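Local coordinates for protein fructose transport system repressor FruR (PDB 3O74) that acts as a dual transcriptional regulator of metabolism and responds to fructose 1-phosphate as its preferred effector, at the interface of chains A and B. Numbering follows the deposited sequence. Chains: chain A/B, Fructose transport system repressor FruR.

Contact 1: the interface of chains A and B. Residues chain A 2, 4, 34, 36; chain B 50, 53, 57.
B:Leu53 presses both of its methyls against A:Thr4, A:Gln34 and A:Leu36 in a helix-on-strand interface between two copies of the protein, a largely apolar join that helps hold what is probably the regulator's dimer. The two branches divide the work. B:Leu53 CD2 lies 3.5 Å from the methyl carbon CD2 of A:Leu36, the two side chains meeting tip to tip, and it also touches the aliphatic CG of A:Gln34, whose chain runs past in the opposite direction. B:Leu53 CD1 packs firmly on the methyl CG2 of A:Thr4, at 3.5 Å. With CG trans to the backbone N (chi1 -179°), B:Leu53 sets its two methyls against strands 4-9 and 34-39 of chain A. Next to it, CD2 of B:Leu50 meets A:Gln34 CG at 3.5 Å. B:Leu53 CD1 also lies over the rim of one face of the B:Arg57 guanidinium. The end nitrogen B:Arg57 NH2 lies 2.7 Å from the hydroxyl A:Thr4 OG1, a plausible hydrogen bond, but both contacts are tentative because this arginine is poorly ordered. A:Thr4 OG1 is linked in turn to A:Thr2 OG1 at 3.0 Å. In the fold, these strands, with A:Thr2 just ahead of the first, face helix 44-56 of chain B and the loop residue after it.

Contact 2: the interface of chains A and B. Residues chain A 218-219, 222; chain B 193, 196-197, 200, 223.
A:Phe222 and B:Phe196 meet without stacking. The ring atoms CE1 and CZ of A:Phe222 rest on the beta-carbon of its partner, with CE1 3.6 Å from B:Phe196 CB. Another part of its rim faces the side chain of B:Gln200, whose amide carbon CD lies at the edge in the ring plane, the amide turned 81° from the ring. At the root of the phenylalanine, A:Phe222 CB touches B:Leu223 CD2 at 3.8 Å, and A:Leu219 CD2 reaches the B:Phe196 ring at CD2, also 3.8 Å away. The polar link is made by the side-chain amide of A:Gln218. Its NE2 donates to the backbone carbonyl O of B:Gln193 at 3.0 Å, approaching 26° off the carbonyl plane, and makes a weak hydrogen bond to the carboxylate oxygen OD1 of B:Asp197. The OE1 atoms of A:Gln218 and B:Gln193 are modelled 3.3 Å apart; as both are acceptors, doubt falls mainly on the B:Gln193 amide, which may be flipped.

Behind these contacts, the same A:Gln218 and A:Leu219 also brace the phenylalanine within their own chain: NE2 and CD2 respectively lie at the ring's edge, while the carbonyl O of A:Gln218 lies over one face, towards the rim. CG of A:Gln218 points away from its backbone N (chi1 -175°), which carries the amide towards the partner helix. Together 3-10 helix 218-221 and A:Phe222 grip helix 189-201, a join that probably steadies the dimer at a second lobe.

Contact 3: the interface of chains A and B. Residues chain A 22, 25-26, 29; chain B 12, 39-41.
A:Gln26, A:Arg29 and A:Glu25 converge on the end of a strand in the partner, B:Ser39 to B:Asp41, in the LacI-family sugar-binding fold related to periplasmic binding proteins. By hydrogen bonding, the amide NE2 of A:Gln26 donates to B:Asp41 OD2 at 3.1 Å, fairly straight (154° at the hydrogen) but 31° out of the carboxylate plane, on the syn side. The guanidinium NH2 of A:Arg29 gives a hydrogen to the carbonyl O of B:Ser39 at 2.8 Å, coming in nearly along the C=O axis, though the bond is bent at the hydrogen. On the receiving side, the hydroxyl B:Ser39 OG accepts from the backbone N of B:Asp41 at 3.2 Å, shaping the turn.

The ionic link lies within chain A. NH1 and NH2 of A:Arg29 both close on one oxygen of A:Glu25, with NH1 to OE1 at 2.8 Å. A bend of the arginine chain (chi3 -66°) brings these end nitrogens to A:Glu25 OE1, with NH2 also beside B:Ser39 O.

Two carboxylates also crowd together: A:Glu25 OE1 and B:Asp41 OD2 are 3.1 Å apart, a doubtful pairing unless a proton is shared, which the coordinates do not show. A:Arg29 and A:Lys22 would probably offset part of this charge; NZ of A:Lys22 is 4.7 Å from B:Asp41 OD1.

Apolar contact includes the methyl B:Leu12 CD1 against A:Lys22 CA, 3.7 Å away, and the A:Glu25 carboxylate carbon beside B:Ser39 CB.

Contact 4: the interface of chains A and B. Residues chain A 39, 41, 46; chain B 22, 26, 29.
A:Asp41, which faces B:Arg29, has a positive phi (66°), and this left-handed turn after strand 34-39 brings it up to helix 15-30 of chain B. Its first torsion (chi1 -60°) then directs the carboxylate to B:Arg29. The main link is a salt bridge from the guanidinium NH1 of B:Arg29 to A:Asp41 OD1, 2.7 Å long, which is also a strongly bent hydrogen bond. The oxygen is met nearly head-on, but the two flat groups stand almost perpendicular (89°) and it lies well outside the guanidinium plane, so this is no flat, two-pronged pairing. NH2 of the same arginine makes a weak hydrogen bond to the carbonyl O of A:Ser39 at 2.9 Å. The hydroxyl A:Ser46 OG sits 3.3 Å above one guanidinium face, towards its rim. At the edge, water 1 lies 2.8 Å from B:Arg29 NE, also meets NH2, and bridges both to the carbonyl A:Ser46 O. B:Gln26 comes up beside the carboxylate, its NE2 3.1 Å from A:Asp41 OD2, but its N-H groups point elsewhere and no hydrogen bond forms. B:Lys22 stays at the margin and would add only long-range attraction. One arginine thus ties a strand end, a turn and a helix start of chain A to chain B, and probably helps hold the dimer.

Contact 1: the interface of chains A and B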
loop_
_atom_site.group_PDB
_atom_site.type_symbol
_atom_site.label_atom_id
_atom_site.label_comp_id
_atom_site.label_asym_id
_atom_site.label_seq_id
_atom_site.Cartn_x
_atom_site.Cartn_y
_atom_site.Cartn_z
ATOM N N THR A 2 23.953 -6.883 13.710
ATOM C CA THR A 2 23.021 -5.790 13.971
ATOM C C THR A 2 21.599 -6.277 14.229
ATOM O O THR A 2 20.775 -5.540 14.768
ATOM C CB THR A 2 22.992 -4.780 12.811
ATOM O OG1 THR A 2 22.551 -5.431 11.614
ATOM C CG2 THR A 2 24.375 -4.189 12.589
ATOM N N THR A 4 19.420 -6.709 12.025
ATOM C CA THR A 4 18.539 -5.941 11.161
ATOM C C THR A 4 18.721 -6.341 9.703
ATOM O O THR A 4 19.839 -6.566 9.239
ATOM C CB THR A 4 18.763 -4.422 11.313
ATOM O OG1 THR A 4 20.047 -4.070 10.786
ATOM C CG2 THR A 4 18.688 -4.014 12.777
ATOM N N GLN A 34 14.969 -7.074 12.855
ATOM C CA GLN A 34 14.218 -5.883 12.490
ATOM C C GLN A 34 14.421 -5.604 11.009
ATOM O O GLN A 34 15.522 -5.771 10.487
ATOM C CB GLN A 34 14.700 -4.684 13.301
ATOM C CG GLN A 34 13.582 -3.853 13.883
ATOM C CD GLN A 34 13.086 -4.399 15.202
ATOM O OE1 GLN A 34 13.873 -4.673 16.108
ATOM N NE2 GLN A 34 11.773 -4.553 15.322
ATOM N N LEU A 36 14.350 -2.851 7.918
ATOM C CA LEU A 36 14.325 -1.471 7.452
ATOM C C LEU A 36 14.061 -1.443 5.951
ATOM O O LEU A 36 14.707 -2.154 5.180
ATOM C CB LEU A 36 15.642 -0.768 7.766
ATOM C CG LEU A 36 15.984 -0.540 9.239
ATOM C CD1 LEU A 36 17.429 -0.073 9.371
ATOM C CD2 LEU A 36 15.027 0.457 9.887
ATOM N N LEU B 50 11.470 -0.452 17.565
ATOM C CA LEU B 50 11.890 0.401 16.458
ATOM C C LEU B 50 12.504 1.705 16.960
ATOM O O LEU B 50 13.408 2.257 16.334
ATOM C CB LEU B 50 10.720 0.682 15.511
ATOM C CG LEU B 50 10.207 -0.548 14.758
ATOM C CD1 LEU B 50 9.054 -0.178 13.843
ATOM C CD2 LEU B 50 11.333 -1.178 13.967
ATOM N N LEU B 53 15.994 1.073 17.621
ATOM C CA LEU B 53 16.646 0.880 16.336
ATOM C C LEU B 53 17.030 2.214 15.710
ATOM O O LEU B 53 18.176 2.415 15.311
ATOM C CB LEU B 53 15.732 0.104 15.389
ATOM C CG LEU B 53 16.303 -0.186 14.002
ATOM C CD1 LEU B 53 17.573 -1.004 14.120
ATOM C CD2 LEU B 53 15.275 -0.904 13.151
ATOM N N ARG B 57 20.706 3.745 15.133
ATOM C CA ARG B 57 20.959 4.088 13.736
ATOM C C ARG B 57 21.423 5.531 13.603
ATOM O O ARG B 57 22.067 5.900 12.622
ATOM C CB ARG B 57 19.691 3.886 12.905
ATOM C CG ARG B 57 19.662 2.595 12.120
ATOM C CD ARG B 57 20.086 1.419 12.972
ATOM N NE ARG B 57 20.447 0.269 12.150
ATOM C CZ ARG B 57 20.910 -0.880 12.631
ATOM N NH1 ARG B 57 21.069 -1.036 13.938
ATOM N NH2 ARG B 57 21.215 -1.870 11.804
#

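Contact 2: the interface of chains A and B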
loop_
_atom_site.group_PDB
_atom_site.type_symbol
_atom_site.label_atom_id
_atom_site.label_comp_id
_atom_site.label_asym_id
_atom_site.label_seq_id
_atom_site.Cartn_x
_atom_site.Cartn_y
_atom_site.Cartn_z
ATOM N N GLN A 218 -9.195 -6.401 -3.348
ATOM C CA GLN A 218 -10.447 -6.895 -2.792
ATOM C C GLN A 218 -11.650 -6.477 -3.624
ATOM O O GLN A 218 -12.518 -7.300 -3.930
ATOM C CB GLN A 218 -10.643 -6.412 -1.355
ATOM C CG GLN A 218 -11.889 -6.997 -0.696
ATOM C CD GLN A 218 -12.584 -6.013 0.223
ATOM O OE1 GLN A 218 -12.148 -4.872 0.377
ATOM N NE2 GLN A 218 -13.678 -6.450 0.837
ATOM N N LEU A 219 -11.703 -5.200 -3.990
ATOM C CA LEU A 219 -12.882 -4.667 -4.671
ATOM C C LEU A 219 -13.165 -5.371 -5.996
ATOM O O LEU A 219 -14.308 -5.389 -6.459
ATOM C CB LEU A 219 -12.790 -3.147 -4.867
ATOM C CG LEU A 219 -12.997 -2.211 -3.665
ATOM C CD1 LEU A 219 -13.856 -1.015 -4.066
ATOM C CD2 LEU A 219 -13.624 -2.932 -2.484
ATOM N N PHE A 222 -16.240 -7.130 -6.128
ATOM C CA PHE A 222 -17.508 -6.408 -6.100
ATOM C C PHE A 222 -17.881 -5.719 -7.419
ATOM O O PHE A 222 -19.037 -5.334 -7.613
ATOM C CB PHE A 222 -17.523 -5.398 -4.947
ATOM C CG PHE A 222 -16.961 -5.938 -3.659
ATOM C CD1 PHE A 222 -15.983 -5.241 -2.969
ATOM C CD2 PHE A 222 -17.394 -7.150 -3.146
ATOM C CE1 PHE A 222 -15.457 -5.736 -1.785
ATOM C CE2 PHE A 222 -16.869 -7.651 -1.964
ATOM C CZ PHE A 222 -15.901 -6.941 -1.284
ATOM N N GLN B 193 -13.543 -2.105 4.275
ATOM C CA GLN B 193 -13.295 -3.337 3.535
ATOM C C GLN B 193 -13.946 -4.528 4.220
ATOM O O GLN B 193 -14.484 -5.420 3.561
ATOM C CB GLN B 193 -11.797 -3.589 3.398
ATOM C CG GLN B 193 -11.073 -2.602 2.516
ATOM C CD GLN B 193 -9.623 -2.987 2.315
ATOM O OE1 GLN B 193 -9.323 -4.063 1.801
ATOM N NE2 GLN B 193 -8.717 -2.115 2.729
ATOM N N PHE B 196 -17.615 -4.416 3.636
ATOM C CA PHE B 196 -17.949 -4.972 2.331
ATOM C C PHE B 196 -17.982 -6.494 2.358
ATOM O O PHE B 196 -18.784 -7.115 1.662
ATOM C CB PHE B 196 -16.960 -4.496 1.260
ATOM C CG PHE B 196 -17.117 -3.050 0.882
ATOM C CD1 PHE B 196 -18.326 -2.397 1.076
ATOM C CD2 PHE B 196 -16.064 -2.345 0.324
ATOM C CE1 PHE B 196 -18.482 -1.061 0.728
ATOM C CE2 PHE B 196 -16.212 -1.008 -0.031
ATOM C CZ PHE B 196 -17.425 -0.367 0.171
ATOM N N ASP B 197 -17.101 -7.099 3.150
ATOM C CA ASP B 197 -17.092 -8.554 3.281
ATOM C C ASP B 197 -18.401 -9.036 3.879
ATOM O O ASP B 197 -18.988 -10.025 3.426
ATOM C CB ASP B 197 -15.934 -9.016 4.160
ATOM C CG ASP B 197 -14.596 -8.905 3.469
ATOM O OD1 ASP B 197 -14.552 -9.042 2.228
ATOM O OD2 ASP B 197 -13.587 -8.680 4.170
ATOM N N GLN B 200 -21.281 -8.637 1.425
ATOM C CA GLN B 200 -21.227 -9.623 0.352
ATOM C C GLN B 200 -21.780 -10.981 0.774
ATOM O O GLN B 200 -22.332 -11.718 -0.044
ATOM C CB GLN B 200 -19.801 -9.762 -0.173
ATOM C CG GLN B 200 -19.587 -9.068 -1.500
ATOM C CD GLN B 200 -19.558 -10.034 -2.669
ATOM O OE1 GLN B 200 -18.505 -10.280 -3.257
ATOM N NE2 GLN B 200 -20.717 -10.586 -3.012
ATOM N N LEU B 223 -18.181 1.056 -7.928
ATOM C CA LEU B 223 -19.186 0.440 -7.068
ATOM C C LEU B 223 -20.578 0.944 -7.413
ATOM O O LEU B 223 -20.781 2.147 -7.573
ATOM C CB LEU B 223 -18.907 0.742 -5.594
ATOM C CG LEU B 223 -18.024 -0.214 -4.797
ATOM C CD1 LEU B 223 -18.211 0.060 -3.316
ATOM C CD2 LEU B 223 -18.372 -1.653 -5.118
#

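Contact 3: the interface of chains A and B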
loop_
_atom_site.group_PDB
_atom_site.type_symbol
_atom_site.label_atom_id
_atom_site.label_comp_id
_atom_site.label_asym_id
_atom_site.label_seq_id
_atom_site.Cartn_x
_atom_site.Cartn_y
_atom_site.Cartn_z
ATOM N N LYS A 22 5.607 -6.273 4.358
ATOM C CA LYS A 22 4.880 -6.518 5.569
ATOM C C LYS A 22 5.082 -7.934 6.077
ATOM O O LYS A 22 5.300 -8.156 7.218
ATOM C CB LYS A 22 3.404 -6.227 5.391
ATOM C CG LYS A 22 2.570 -6.493 6.603
ATOM C CD LYS A 22 1.268 -5.758 6.557
ATOM C CE LYS A 22 0.548 -5.703 7.871
ATOM N NZ LYS A 22 -0.905 -5.416 7.749
ATOM N N GLU A 25 8.693 -8.255 7.286
ATOM C CA GLU A 25 8.823 -7.605 8.581
ATOM C C GLU A 25 8.329 -8.528 9.691
ATOM O O GLU A 25 9.036 -8.766 10.668
ATOM C CB GLU A 25 8.054 -6.281 8.588
ATOM C CG GLU A 25 7.696 -5.762 9.966
ATOM C CD GLU A 25 6.212 -5.469 10.099
ATOM O OE1 GLU A 25 5.730 -5.320 11.242
ATOM O OE2 GLU A 25 5.522 -5.394 9.060
ATOM N N GLN A 26 7.134 -9.058 9.512
ATOM C CA GLN A 26 6.509 -9.953 10.461
ATOM C C GLN A 26 7.332 -11.221 10.666
ATOM O O GLN A 26 7.538 -11.600 11.734
ATOM C CB GLN A 26 5.057 -10.255 10.090
ATOM C CG GLN A 26 4.095 -9.101 10.273
ATOM C CD GLN A 26 2.659 -9.377 9.775
ATOM O OE1 GLN A 26 2.419 -10.339 9.088
ATOM N NE2 GLN A 26 1.730 -8.536 10.150
ATOM N N ARG A 29 10.758 -10.393 12.498
ATOM C CA ARG A 29 10.555 -10.087 13.910
ATOM C C ARG A 29 10.509 -11.362 14.749
ATOM O O ARG A 29 11.050 -11.406 15.851
ATOM C CB ARG A 29 9.273 -9.273 14.097
ATOM C CG ARG A 29 9.041 -8.776 15.517
ATOM C CD ARG A 29 7.857 -7.820 15.595
ATOM N NE ARG A 29 8.100 -6.567 14.882
ATOM C CZ ARG A 29 7.267 -6.040 13.988
ATOM N NH1 ARG A 29 6.127 -6.654 13.696
ATOM N NH2 ARG A 29 7.571 -4.898 13.387
ATOM N N LEU B 12 2.125 -1.057 6.775
ATOM C CA LEU B 12 2.665 -0.914 5.430
ATOM C C LEU B 12 1.590 -1.071 4.361
ATOM O O LEU B 12 1.727 -0.551 3.254
ATOM C CB LEU B 12 3.764 -1.949 5.202
ATOM C CG LEU B 12 5.056 -1.725 5.986
ATOM C CD1 LEU B 12 5.929 -2.971 5.969
ATOM C CD2 LEU B 12 5.801 -0.531 5.416
ATOM N N SER B 39 7.811 -0.630 10.214
ATOM C CA SER B 39 6.412 -0.784 10.591
ATOM C C SER B 39 6.263 -1.407 11.975
ATOM O O SER B 39 6.868 -2.438 12.273
ATOM C CB SER B 39 5.662 -1.621 9.555
ATOM O OG SER B 39 4.367 -1.943 10.027
ATOM N N SER B 40 5.450 -0.766 12.811
ATOM C CA SER B 40 5.177 -1.233 14.164
ATOM C C SER B 40 4.054 -2.264 14.162
ATOM O O SER B 40 3.859 -2.988 15.138
ATOM C CB SER B 40 4.740 -0.059 15.034
ATOM O OG SER B 40 3.459 0.393 14.628
ATOM N N ASP B 41 3.303 -2.308 13.068
ATOM C CA ASP B 41 2.118 -3.150 12.996
ATOM C C ASP B 41 1.106 -2.742 14.066
ATOM O O ASP B 41 0.301 -3.558 14.513
ATOM C CB ASP B 41 2.493 -4.623 13.154
ATOM C CG ASP B 41 1.928 -5.483 12.049
ATOM O OD1 ASP B 41 0.762 -5.908 12.169
ATOM O OD2 ASP B 41 2.646 -5.726 11.055
#

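Contact 4: the interface of chains A and B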
loop_
_atom_site.group_PDB
_atom_site.type_symbol
_atom_site.label_atom_id
_atom_site.label_comp_id
_atom_site.label_asym_id
_atom_site.label_seq_id
_atom_site.Cartn_x
_atom_site.Cartn_y
_atom_site.Cartn_z
ATOM N N SER A 39 12.860 2.860 -0.614
ATOM C CA SER A 39 12.331 2.813 -1.976
ATOM C C SER A 39 13.232 3.514 -2.984
ATOM O O SER A 39 13.779 4.582 -2.708
ATOM C CB SER A 39 10.927 3.407 -2.033
ATOM O OG SER A 39 10.569 3.702 -3.370
ATOM N N ASP A 41 12.138 4.009 -6.323
ATOM C CA ASP A 41 11.305 4.595 -7.374
ATOM C C ASP A 41 11.664 4.014 -8.737
ATOM O O ASP A 41 11.366 4.615 -9.771
ATOM C CB ASP A 41 11.464 6.117 -7.418
ATOM C CG ASP A 41 11.067 6.784 -6.121
ATOM O OD1 ASP A 41 11.822 7.662 -5.650
ATOM O OD2 ASP A 41 10.004 6.431 -5.570
ATOM N N SER A 46 18.840 6.434 -7.565
ATOM C CA SER A 46 18.266 6.378 -6.228
ATOM C C SER A 46 18.623 5.054 -5.554
ATOM O O SER A 46 18.966 5.020 -4.373
ATOM C CB SER A 46 16.748 6.552 -6.285
ATOM O OG SER A 46 16.394 7.800 -6.854
ATOM N N LYS B 22 6.082 7.631 0.621
ATOM C CA LYS B 22 6.658 7.847 -0.702
ATOM C C LYS B 22 6.923 9.327 -0.949
ATOM O O LYS B 22 7.969 9.699 -1.481
ATOM C CB LYS B 22 5.724 7.301 -1.778
ATOM C CG LYS B 22 6.292 7.317 -3.186
ATOM C CD LYS B 22 5.265 6.757 -4.158
ATOM C CE LYS B 22 5.883 6.347 -5.483
ATOM N NZ LYS B 22 4.882 5.622 -6.319
ATOM N N GLN B 26 10.690 11.127 -1.448
ATOM C CA GLN B 26 10.982 11.959 -2.609
ATOM C C GLN B 26 11.508 13.329 -2.197
ATOM O O GLN B 26 12.555 13.777 -2.672
ATOM C CB GLN B 26 9.724 12.143 -3.456
ATOM C CG GLN B 26 9.771 11.462 -4.809
ATOM C CD GLN B 26 9.024 10.145 -4.823
ATOM O OE1 GLN B 26 7.988 10.014 -5.475
ATOM N NE2 GLN B 26 9.543 9.161 -4.096
ATOM N N ARG B 29 14.910 13.103 -0.532
ATOM C CA ARG B 29 15.962 12.843 -1.510
ATOM C C ARG B 29 16.447 14.128 -2.178
ATOM O O ARG B 29 17.649 14.326 -2.362
ATOM C CB ARG B 29 15.476 11.844 -2.562
ATOM C CG ARG B 29 16.523 11.479 -3.601
ATOM C CD ARG B 29 16.038 10.361 -4.514
ATOM N NE ARG B 29 15.900 9.091 -3.806
ATOM C CZ ARG B 29 14.747 8.453 -3.624
ATOM N NH1 ARG B 29 13.622 8.960 -4.106
ATOM N NH2 ARG B 29 14.721 7.300 -2.965
HETATM O O HOH W 1 17.682 7.120 -2.930
#

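Contacts 3 and 4 are largely the same clasp with the chains exchanged, their C-alpha centres about 20 Å apart. The arginines keep almost the same shape and the same bond to the carbonyl of Ser39; it is the aspartate that turns, meeting the arginine in contact 4 and the glutamine in contact 3, where the arginine pairs with its own glutamate. Contact 1 lies about 12 Å from contact 3; all three use strand 34-39, and contacts 1 and 4 also use helix 44-56. Contact 2 stands apart, about 36 Å from contact 1. The chains are therefore joined at both lobes, and effector-driven lobe movement could plausibly alter their pairing.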